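Local coordinates for protein methyltransferase (Geobacter sulfurreducens PCA, PDB 3C3P) that probably transfers a methyl group from S-adenosyl-L-methionine to an oxygen atom of its substrate, at residues Leu50-Lys55 with Ala75-Ile80; Asp128-Asp133 with Arg148-Asn153. One frame throughout, in Å; residues are numbered along the deposited sequence. Where two conformers were deposited one is given.

Contact 1. Residues Leu50-Lys55 with Ala75-Ile80; sequences LLARIK and ARAISI. With EDO (1,2-ethanediol), chain R.
The methyl of A52, directed at the loop, meets the methyl of A77, CB to CB, at 3.5 Å. With nothing beyond CB on either residue, these two alanines let helix and loop come close together. The backbones are nearest at R53 and A77, whose CA atoms lie 5.5 Å apart. R53 adds its aliphatic part: its CD lies 3.9 Å from A77 CB, and the same CD is 3.4 Å from A77 O, a plain packing contact. The carbonyl stands obliquely to the guanidinium, which gives its NH1 hydrogen bond to Y49 OH one turn earlier on the helix. Repeated bends of the arginine chain (chi2 -54°, chi3 -60°) keep the side chain compact, standing out from the helix, with a methylene against A77 and the guanidinium within bonding distance of Y49, whose side chain also touches A77.

The helix is 42-55, which leads into strand 59-63 of a Rossmann-like methyltransferase fold. The loop lies between helix 69-75 and strand 83-88, within the beta-alpha-beta crossover that joins strands 59-63 and 83-88. Beyond this small, partly buried contact, A52 also packs on I129 of strand 127-133, and L51 on I157 of strand 154-159, as suits small or aliphatic residues on the sheet-facing side of a helix. I78 touches P57, while R76, at the surface, forms a salt bridge with D22. Near the helix end R53 O accepts a 3.0 Å hydrogen bond from O2 of an ethanediol, probably left from crystallisation, which is also bonded to Y207 OH of the second subunit; that tyrosine packs on L50 and R53 as well.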
loop_
_atom_site.group_PDB
_atom_site.type_symbol
_atom_site.label_atom_id
_atom_site.label_comp_id
_atom_site.label_asym_id
_atom_site.label_seq_id
_atom_site.Cartn_x
_atom_site.Cartn_y
_atom_site.Cartn_z
ATOM N N LEU A 50 1.890 -2.153 7.325
ATOM C CA LEU A 50 0.515 -1.872 6.933
ATOM C C LEU A 50 0.047 -2.820 5.840
ATOM O O LEU A 50 -1.059 -3.366 5.905
ATOM C CB LEU A 50 0.301 -0.390 6.566
ATOM C CG LEU A 50 -1.188 -0.039 6.350
ATOM C CD1 LEU A 50 -1.572 1.357 6.903
ATOM C CD2 LEU A 50 -1.563 -0.237 4.849
ATOM N N LEU A 51 0.891 -3.042 4.844
ATOM C CA LEU A 51 0.495 -3.939 3.742
ATOM C C LEU A 51 0.254 -5.366 4.251
ATOM O O LEU A 51 -0.666 -6.091 3.827
ATOM C CB LEU A 51 1.573 -3.922 2.630
ATOM C CG LEU A 51 1.716 -2.626 1.824
ATOM C CD1 LEU A 51 2.961 -2.690 0.941
ATOM C CD2 LEU A 51 0.459 -2.324 1.002
ATOM N N ALA A 52 1.078 -5.768 5.203
ATOM C CA ALA A 52 1.012 -7.112 5.766
ATOM C C ALA A 52 -0.251 -7.244 6.590
ATOM O O ALA A 52 -0.941 -8.246 6.533
ATOM C CB ALA A 52 2.271 -7.439 6.603
ATOM N N ARG A 53 -0.579 -6.203 7.341
ATOM C CA ARG A 53 -1.826 -6.242 8.118
ATOM C C ARG A 53 -3.054 -6.387 7.206
ATOM O O ARG A 53 -3.949 -7.161 7.474
ATOM C CB ARG A 53 -2.031 -5.008 8.985
ATOM C CG ARG A 53 -1.171 -4.910 10.222
ATOM C CD ARG A 53 -1.261 -6.137 11.150
ATOM N NE ARG A 53 -2.586 -6.438 11.693
ATOM C CZ ARG A 53 -3.058 -5.998 12.857
ATOM N NH1 ARG A 53 -2.353 -5.174 13.631
ATOM N NH2 ARG A 53 -4.272 -6.365 13.213
ATOM N N ILE A 54 -3.105 -5.643 6.110
ATOM C CA ILE A 54 -4.297 -5.736 5.240
ATOM C C ILE A 54 -4.285 -6.989 4.399
ATOM O O ILE A 54 -5.323 -7.514 4.035
ATOM C CB ILE A 54 -4.580 -4.467 4.347
ATOM C CG1 ILE A 54 -3.483 -4.235 3.346
ATOM C CG2 ILE A 54 -4.817 -3.207 5.233
ATOM C CD1 ILE A 54 -3.835 -3.145 2.284
ATOM N N LYS A 55 -3.109 -7.499 4.114
ATOM C CA LYS A 55 -3.010 -8.722 3.322
ATOM C C LYS A 55 -3.393 -9.978 4.140
ATOM O O LYS A 55 -3.999 -10.910 3.611
ATOM C CB LYS A 55 -1.567 -8.920 2.841
ATOM C CG LYS A 55 -1.326 -10.135 1.923
ATOM C CD LYS A 55 -1.809 -9.906 0.515
ATOM C CE LYS A 55 -1.453 -11.089 -0.420
ATOM N NZ LYS A 55 -2.313 -12.314 -0.139
ATOM N N ALA A 75 7.057 -9.692 11.124
ATOM C CA ALA A 75 6.738 -10.549 12.277
ATOM C C ALA A 75 5.690 -9.920 13.181
ATOM O O ALA A 75 4.847 -10.598 13.769
ATOM C CB ALA A 75 8.014 -10.884 13.096
ATOM N N ARG A 76 5.776 -8.613 13.266
ATOM C CA ARG A 76 4.888 -7.808 14.111
ATOM C C ARG A 76 3.474 -7.738 13.577
ATOM O O ARG A 76 2.542 -7.437 14.311
ATOM C CB ARG A 76 5.407 -6.361 14.220
ATOM C CG ARG A 76 6.804 -6.221 14.817
ATOM C CD ARG A 76 7.061 -4.814 15.379
ATOM N NE ARG A 76 5.970 -4.438 16.288
ATOM C CZ ARG A 76 6.015 -3.522 17.249
ATOM N NH1 ARG A 76 7.149 -2.912 17.575
ATOM N NH2 ARG A 76 4.908 -3.282 17.951
ATOM N N ALA A 77 3.346 -8.045 12.289
ATOM C CA ALA A 77 2.073 -7.949 11.551
ATOM C C ALA A 77 1.282 -9.223 11.364
ATOM O O ALA A 77 0.173 -9.183 10.837
ATOM C CB ALA A 77 2.356 -7.334 10.143
ATOM N N ILE A 78 1.837 -10.339 11.813
ATOM C CA ILE A 78 1.177 -11.642 11.612
ATOM C C ILE A 78 0.768 -12.378 12.878
ATOM O O ILE A 78 1.291 -12.143 13.979
ATOM C CB ILE A 78 2.082 -12.602 10.740
ATOM C CG1 ILE A 78 3.320 -13.038 11.514
ATOM C CG2 ILE A 78 2.496 -11.934 9.388
ATOM C CD1 ILE A 78 4.065 -14.191 10.880
ATOM N N SER A 79 -0.186 -13.291 12.711
ATOM C CA SER A 79 -0.655 -14.105 13.857
ATOM C C SER A 79 0.296 -15.234 14.174
ATOM O O SER A 79 1.231 -15.554 13.435
ATOM C CB SER A 79 -2.043 -14.727 13.631
ATOM O OG SER A 79 -2.042 -15.644 12.530
ATOM N N ILE A 80 -0.021 -15.858 15.290
ATOM C CA ILE A 80 0.749 -16.985 15.810
ATOM C C ILE A 80 0.614 -18.179 14.871
ATOM O O ILE A 80 1.477 -19.060 14.822
ATOM C CB ILE A 80 0.283 -17.390 17.242
ATOM C CG1 ILE A 80 1.255 -18.391 17.876
ATOM C CG2 ILE A 80 -1.137 -17.947 17.214
ATOM C CD1 ILE A 80 0.887 -18.791 19.285
HETATM C C1 EDO R . -8.712 -6.534 7.268
HETATM O O1 EDO R . -7.831 -5.763 6.475
HETATM C C2 EDO R . -7.799 -7.469 7.953
HETATM O O2 EDO R . -6.679 -6.836 8.544
#

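Contact 2. Residues Asp128-Asp133 with Arg148-Asn153; sequences DILFMD and RCLAKN
Side-chain torsions in D128 and L150 bring these residues against A151 and L130. In D128, CG sits beside the backbone N (chi1 -64°), and this brings OD1 within 3.5 Å of A151 CB although the CB itself points away from 148-153. In L150, whose own CB is not aimed at the strand, CG likewise lies beside the backbone N (chi1 -61°) and carries CD2 to 4.1 Å from L130 CB. L130 CD2 is only slightly farther from that same methyl. Two leucines suit this buried apolar end of the contact, and the short side chain of A151 admits a carboxylate oxygen at close range.

The polar link runs through a water molecule that donates to both segments, to D128 OD1 at 2.7 Å and to K152 O at 3.0 Å, and so spans a gap with no direct hydrogen bond between them. The other carboxylate oxygen, D128 OD2, accepts from the backbone N-H groups of Q58 and L59. An aspartate buried here thus has at least three donors around its two oxygens, which is consistent with the ionised form and would hold the carboxylate's orientation firmly.

Segment 128-133 belongs to strand 127-133, set between 59-63 and 154-159 in the central sheet; its backbone pairs with L59 and V61 on one neighbour and L155 on the other. Segment 148-153 follows helix 139-146 and turns into strand 154-159, so the contact packs this return connection against the beginning of the central strand. L130 also touches P63 and L156, whereas I129 points to the helix 42-55 side, onto A52 and K55.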
loop_
_atom_site.group_PDB
_atom_site.type_symbol
_atom_site.label_atom_id
_atom_site.label_comp_id
_atom_site.label_asym_id
_atom_site.label_seq_id
_atom_site.Cartn_x
_atom_site.Cartn_y
_atom_site.Cartn_z
ATOM N N ASP A 128 2.526 -15.990 0.507
ATOM C CA ASP A 128 1.537 -14.878 0.456
ATOM C C ASP A 128 2.213 -13.556 0.213
ATOM O O ASP A 128 1.658 -12.689 -0.455
ATOM C CB ASP A 128 0.681 -14.847 1.725
ATOM C CG ASP A 128 -0.169 -16.094 1.858
ATOM O OD1 ASP A 128 -0.847 -16.439 0.863
ATOM O OD2 ASP A 128 -0.149 -16.730 2.931
ATOM N N ILE A 129 3.387 -13.389 0.809
ATOM C CA ILE A 129 4.186 -12.182 0.618
ATOM C C ILE A 129 5.620 -12.576 0.395
ATOM O O ILE A 129 6.208 -13.297 1.178
ATOM C CB ILE A 129 4.163 -11.165 1.791
ATOM C CG1 ILE A 129 2.771 -10.617 2.025
ATOM C CG2 ILE A 129 5.119 -10.013 1.497
ATOM C CD1 ILE A 129 2.705 -9.573 3.090
ATOM N N LEU A 130 6.151 -12.133 -0.723
ATOM C CA LEU A 130 7.543 -12.375 -1.075
ATOM C C LEU A 130 8.250 -11.021 -1.086
ATOM O O LEU A 130 7.941 -10.110 -1.897
ATOM C CB LEU A 130 7.682 -13.098 -2.415
ATOM C CG LEU A 130 9.150 -13.312 -2.831
ATOM C CD1 LEU A 130 9.866 -14.211 -1.815
ATOM C CD2 LEU A 130 9.302 -13.876 -4.248
ATOM N N PHE A 131 9.175 -10.885 -0.142
ATOM C CA PHE A 131 9.953 -9.661 0.010
ATOM C C PHE A 131 11.210 -9.769 -0.826
ATOM O O PHE A 131 11.845 -10.828 -0.881
ATOM C CB PHE A 131 10.313 -9.395 1.470
ATOM C CG PHE A 131 11.126 -8.143 1.679
ATOM C CD1 PHE A 131 10.499 -6.908 1.840
ATOM C CD2 PHE A 131 12.505 -8.192 1.716
ATOM C CE1 PHE A 131 11.248 -5.751 2.058
ATOM C CE2 PHE A 131 13.263 -7.022 1.921
ATOM C CZ PHE A 131 12.624 -5.819 2.089
HETATM N N MSE A 132 11.553 -8.665 -1.471
HETATM C CA MSE A 132 12.700 -8.652 -2.327
HETATM C C MSE A 132 13.482 -7.333 -2.321
HETATM O O MSE A 132 12.901 -6.265 -2.209
HETATM C CB MSE A 132 12.119 -8.842 -3.712
HETATM C CG MSE A 132 12.920 -9.671 -4.511
HETATM SE SE MSE A 132 12.339 -9.434 -6.306
HETATM C CE MSE A 132 10.467 -10.038 -6.141
ATOM N N ASP A 133 14.807 -7.441 -2.418
ATOM C CA ASP A 133 15.716 -6.269 -2.506
ATOM C C ASP A 133 16.316 -6.187 -3.927
ATOM O O ASP A 133 17.114 -7.018 -4.354
ATOM C CB ASP A 133 16.809 -6.321 -1.438
ATOM C CG ASP A 133 17.677 -5.055 -1.410
ATOM O OD1 ASP A 133 17.630 -4.231 -2.362
ATOM O OD2 ASP A 133 18.432 -4.895 -0.425
ATOM N N ARG A 148 6.346 -20.068 -9.015
ATOM C CA ARG A 148 5.752 -21.399 -8.751
ATOM C C ARG A 148 5.478 -21.643 -7.271
ATOM O O ARG A 148 4.700 -22.529 -6.896
ATOM C CB ARG A 148 6.696 -22.523 -9.185
ATOM C CG ARG A 148 7.055 -22.559 -10.650
ATOM C CD ARG A 148 7.884 -23.791 -10.951
ATOM N NE ARG A 148 9.165 -23.785 -10.250
ATOM C CZ ARG A 148 10.287 -23.238 -10.723
ATOM N NH1 ARG A 148 10.302 -22.637 -11.909
ATOM N NH2 ARG A 148 11.404 -23.287 -9.997
ATOM N N CYS A 149 6.150 -20.841 -6.461
ATOM C CA CYS A 149 6.106 -20.928 -4.993
ATOM C C CYS A 149 5.082 -19.998 -4.402
ATOM O O CYS A 149 4.769 -20.054 -3.211
ATOM C CB CYS A 149 7.485 -20.595 -4.420
ATOM S SG CYS A 149 8.812 -21.700 -5.022
ATOM N N LEU A 150 4.522 -19.175 -5.269
ATOM C CA LEU A 150 3.543 -18.168 -4.833
ATOM C C LEU A 150 2.120 -18.691 -4.699
ATOM O O LEU A 150 1.665 -19.531 -5.461
ATOM C CB LEU A 150 3.538 -16.940 -5.764
ATOM C CG LEU A 150 4.816 -16.110 -5.903
ATOM C CD1 LEU A 150 4.545 -14.951 -6.848
ATOM C CD2 LEU A 150 5.295 -15.617 -4.543
ATOM N N ALA A 151 1.435 -18.190 -3.685
ATOM C CA ALA A 151 0.037 -18.530 -3.478
ATOM C C ALA A 151 -0.808 -17.665 -4.381
ATOM O O ALA A 151 -0.359 -16.652 -4.911
ATOM C CB ALA A 151 -0.382 -18.269 -2.051
ATOM N N LYS A 152 -2.043 -18.104 -4.565
ATOM C CA LYS A 152 -3.007 -17.317 -5.308
ATOM C C LYS A 152 -3.056 -15.924 -4.675
ATOM O O LYS A 152 -3.155 -15.798 -3.449
ATOM C CB LYS A 152 -4.410 -17.917 -5.205
ATOM C CG LYS A 152 -5.497 -17.030 -5.806
ATOM C CD LYS A 152 -6.899 -17.635 -5.708
ATOM C CE LYS A 152 -7.933 -16.624 -6.168
ATOM N NZ LYS A 152 -9.323 -17.197 -6.167
ATOM N N ASN A 153 -2.999 -14.899 -5.520
ATOM C CA ASN A 153 -3.106 -13.496 -5.088
ATOM C C ASN A 153 -1.998 -13.033 -4.135
ATOM O O ASN A 153 -2.196 -12.131 -3.290
ATOM C CB ASN A 153 -4.495 -13.178 -4.474
ATOM C CG ASN A 153 -5.667 -13.329 -5.456
ATOM O OD1 ASN A 153 -6.791 -13.606 -5.018
ATOM N ND2 ASN A 153 -5.419 -13.169 -6.755
HETATM O O HOH W 1 -1.542 -14.745 -1.170
#

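Contacts 1 and 2 have centres about 14 Å apart and meet through helix 42-55 and strand 127-133. A52 CA comes within 4.0 Å of I129 CD1, while K55 reaches across the base of the sheet: its CE lies 3.1 Å from N153 O and its NZ makes a weak hydrogen bond to that same oxygen. Along the chain the two lie in series, contact 1 closing before contact 2 opens. In methyltransferases of this fold the cofactor usually binds at the C-terminal ends of the parallel strands; both contacts gather near the opposite ends. Q56 of the second subunit packs on N153, placing this region beside the dimer interface too.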